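Local coordinates for translation initiation factor eIF2 assembly protein (Schizosaccharomyces pombe, PDB 4ZGP) that acts as an ATP-dependent chaperone that binds the gamma subunit of eIF2 and allows it to assemble with the alpha and beta subunits, at residues C196-K201 against D230-L235. Numbering follows the deposited sequence.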
loop_
_atom_site.group_PDB
_atom_site.type_symbol
_atom_site.label_atom_id
_atom_site.label_comp_id
_atom_site.label_asym_id
_atom_site.label_seq_id
_atom_site.Cartn_x
_atom_site.Cartn_y
_atom_site.Cartn_z
ATOM N N CYS A 196 -6.635 -3.941 -8.152
ATOM C CA CYS A 196 -6.625 -4.999 -9.162
ATOM C C CYS A 196 -6.431 -6.338 -8.482
ATOM O O CYS A 196 -5.488 -6.551 -7.713
ATOM C CB CYS A 196 -5.522 -4.762 -10.196
ATOM S SG CYS A 196 -5.492 -3.064 -10.870
ATOM N N PHE A 197 -7.333 -7.256 -8.786
ATOM C CA PHE A 197 -7.440 -8.481 -8.035
ATOM C C PHE A 197 -6.977 -9.640 -8.899
ATOM O O PHE A 197 -7.391 -9.784 -10.051
ATOM C CB PHE A 197 -8.890 -8.676 -7.568
ATOM C CG PHE A 197 -9.385 -7.573 -6.682
ATOM C CD1 PHE A 197 -9.959 -6.431 -7.222
ATOM C CD2 PHE A 197 -9.297 -7.686 -5.310
ATOM C CE1 PHE A 197 -10.425 -5.417 -6.388
ATOM C CE2 PHE A 197 -9.759 -6.675 -4.480
ATOM C CZ PHE A 197 -10.324 -5.546 -5.014
ATOM N N VAL A 198 -6.089 -10.445 -8.334
ATOM C CA VAL A 198 -5.403 -11.477 -9.064
ATOM C C VAL A 198 -5.628 -12.816 -8.380
ATOM O O VAL A 198 -5.408 -12.944 -7.188
ATOM C CB VAL A 198 -3.876 -11.210 -9.136
ATOM C CG1 VAL A 198 -3.184 -12.347 -9.852
ATOM C CG2 VAL A 198 -3.591 -9.878 -9.826
ATOM N N LYS A 199 -6.063 -13.809 -9.148
ATOM C CA LYS A 199 -6.285 -15.141 -8.595
ATOM C C LYS A 199 -5.747 -16.163 -9.580
ATOM O O LYS A 199 -6.011 -16.071 -10.778
ATOM C CB LYS A 199 -7.773 -15.383 -8.319
ATOM C CG LYS A 199 -8.062 -16.746 -7.714
ATOM C CD LYS A 199 -9.537 -17.100 -7.829
ATOM C CE LYS A 199 -10.338 -16.313 -6.842
ATOM N NZ LYS A 199 -11.768 -16.780 -6.744
ATOM N N SER A 200 -4.965 -17.108 -9.064
ATOM C CA SER A 200 -4.214 -18.053 -9.887
ATOM C C SER A 200 -3.475 -17.339 -11.013
ATOM O O SER A 200 -3.528 -17.754 -12.163
ATOM C CB SER A 200 -5.146 -19.146 -10.435
ATOM O OG SER A 200 -5.935 -19.646 -9.372
ATOM N N LYS A 201 -2.810 -16.235 -10.657
ATOM C CA LYS A 201 -2.001 -15.442 -11.577
ATOM C C LYS A 201 -2.789 -14.808 -12.718
ATOM O O LYS A 201 -2.210 -14.343 -13.705
ATOM C CB LYS A 201 -0.863 -16.295 -12.151
ATOM C CG LYS A 201 0.168 -16.711 -11.116
ATOM C CD LYS A 201 0.692 -15.498 -10.353
ATOM C CE LYS A 201 2.035 -15.779 -9.677
ATOM N NZ LYS A 201 2.460 -14.626 -8.830
ATOM N N ASP A 230 -0.927 -5.530 -18.921
ATOM C CA ASP A 230 0.497 -5.485 -19.249
ATOM C C ASP A 230 1.366 -5.391 -18.002
ATOM O O ASP A 230 2.415 -6.038 -17.923
ATOM C CB ASP A 230 0.798 -4.306 -20.166
ATOM C CG ASP A 230 0.313 -4.527 -21.595
ATOM O OD1 ASP A 230 -0.013 -5.683 -21.965
ATOM O OD2 ASP A 230 0.262 -3.531 -22.345
ATOM N N LEU A 231 0.947 -4.583 -17.030
ATOM C CA LEU A 231 1.703 -4.491 -15.777
ATOM C C LEU A 231 1.721 -5.850 -15.058
ATOM O O LEU A 231 2.760 -6.283 -14.575
ATOM C CB LEU A 231 1.125 -3.401 -14.858
ATOM C CG LEU A 231 1.782 -3.218 -13.493
ATOM C CD1 LEU A 231 3.271 -2.975 -13.671
ATOM C CD2 LEU A 231 1.163 -2.051 -12.722
ATOM N N LEU A 232 0.579 -6.531 -15.010
ATOM C CA LEU A 232 0.515 -7.806 -14.308
ATOM C C LEU A 232 1.507 -8.807 -14.907
ATOM O O LEU A 232 2.087 -9.610 -14.184
ATOM C CB LEU A 232 -0.912 -8.389 -14.334
ATOM C CG LEU A 232 -1.058 -9.799 -13.728
ATOM C CD1 LEU A 232 -0.620 -9.917 -12.237
ATOM C CD2 LEU A 232 -2.503 -10.311 -13.918
ATOM N N LYS A 233 1.724 -8.747 -16.220
ATOM C CA LYS A 233 2.716 -9.628 -16.840
ATOM C C LYS A 233 4.104 -9.357 -16.287
ATOM O O LYS A 233 4.957 -10.254 -16.234
ATOM C CB LYS A 233 2.741 -9.463 -18.357
ATOM C CG LYS A 233 1.505 -9.979 -19.055
ATOM C CD LYS A 233 1.572 -9.641 -20.543
ATOM C CE LYS A 233 0.360 -10.186 -21.296
ATOM N NZ LYS A 233 -0.921 -9.552 -20.860
ATOM N N LYS A 234 4.330 -8.119 -15.873
ATOM C CA LYS A 234 5.634 -7.748 -15.315
ATOM C C LYS A 234 5.762 -8.057 -13.818
ATOM O O LYS A 234 6.822 -7.829 -13.223
ATOM C CB LYS A 234 5.899 -6.260 -15.554
ATOM C CG LYS A 234 6.124 -5.923 -17.025
ATOM C CD LYS A 234 6.232 -4.426 -17.214
ATOM C CE LYS A 234 6.102 -4.046 -18.666
ATOM N NZ LYS A 234 5.799 -2.595 -18.780
ATOM N N LEU A 235 4.697 -8.578 -13.213
ATOM C CA LEU A 235 4.706 -8.922 -11.779
ATOM C C LEU A 235 4.948 -10.426 -11.601
ATOM O O LEU A 235 4.638 -11.016 -10.552
ATOM C CB LEU A 235 3.388 -8.503 -11.107
ATOM C CG LEU A 235 3.021 -7.006 -11.216
ATOM C CD1 LEU A 235 1.732 -6.678 -10.475
ATOM C CD2 LEU A 235 4.136 -6.067 -10.711
HETATM O O HOH W 1 2.459 -12.470 -10.732
#
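Lys201 NZ, in one of its two modelled conformers, meets segment 230-235 through a water, which accepts its hydrogen bond at 2.9 Å from NZ and donates one to Leu235 O, 2.6 Å from the water oxygen. In this conformer the ammonium group also bonds directly to the carbonyl oxygens of Phe238 and Asp240; a long, flexible lysine with three N-H groups suits this place, since from the hairpin turn it can reach several acceptors.

Beside the water bridge, Val198 and Leu232 form an apolar pair. They point at each other and meet tip to tip, CG2 of the valine lying 3.8 Å from CD1 of the leucine. Valine's chi1 of 177° turns both methyls toward Leu232, with CG1 slightly farther, 4.3 Å from CD1. The other leucine methyl, CD2, makes a van der Waals approach of 4.0 Å to Lys201 O.

Beta-branched valine fits an extended strand, and leucine reaches across from helix 221-233, also touching Leu203 on strand 202-208. The helix thus packs on the mixed sheet of this ATP-grasp protein, beside a hairpin whose Ser200 and Lys201 are consistent with a type I' turn. Val198's side chain lies about 14 Å from bound ADP. Helix and sheet meet here through one valine-leucine pair, while the lysine can link the turn to Leu235.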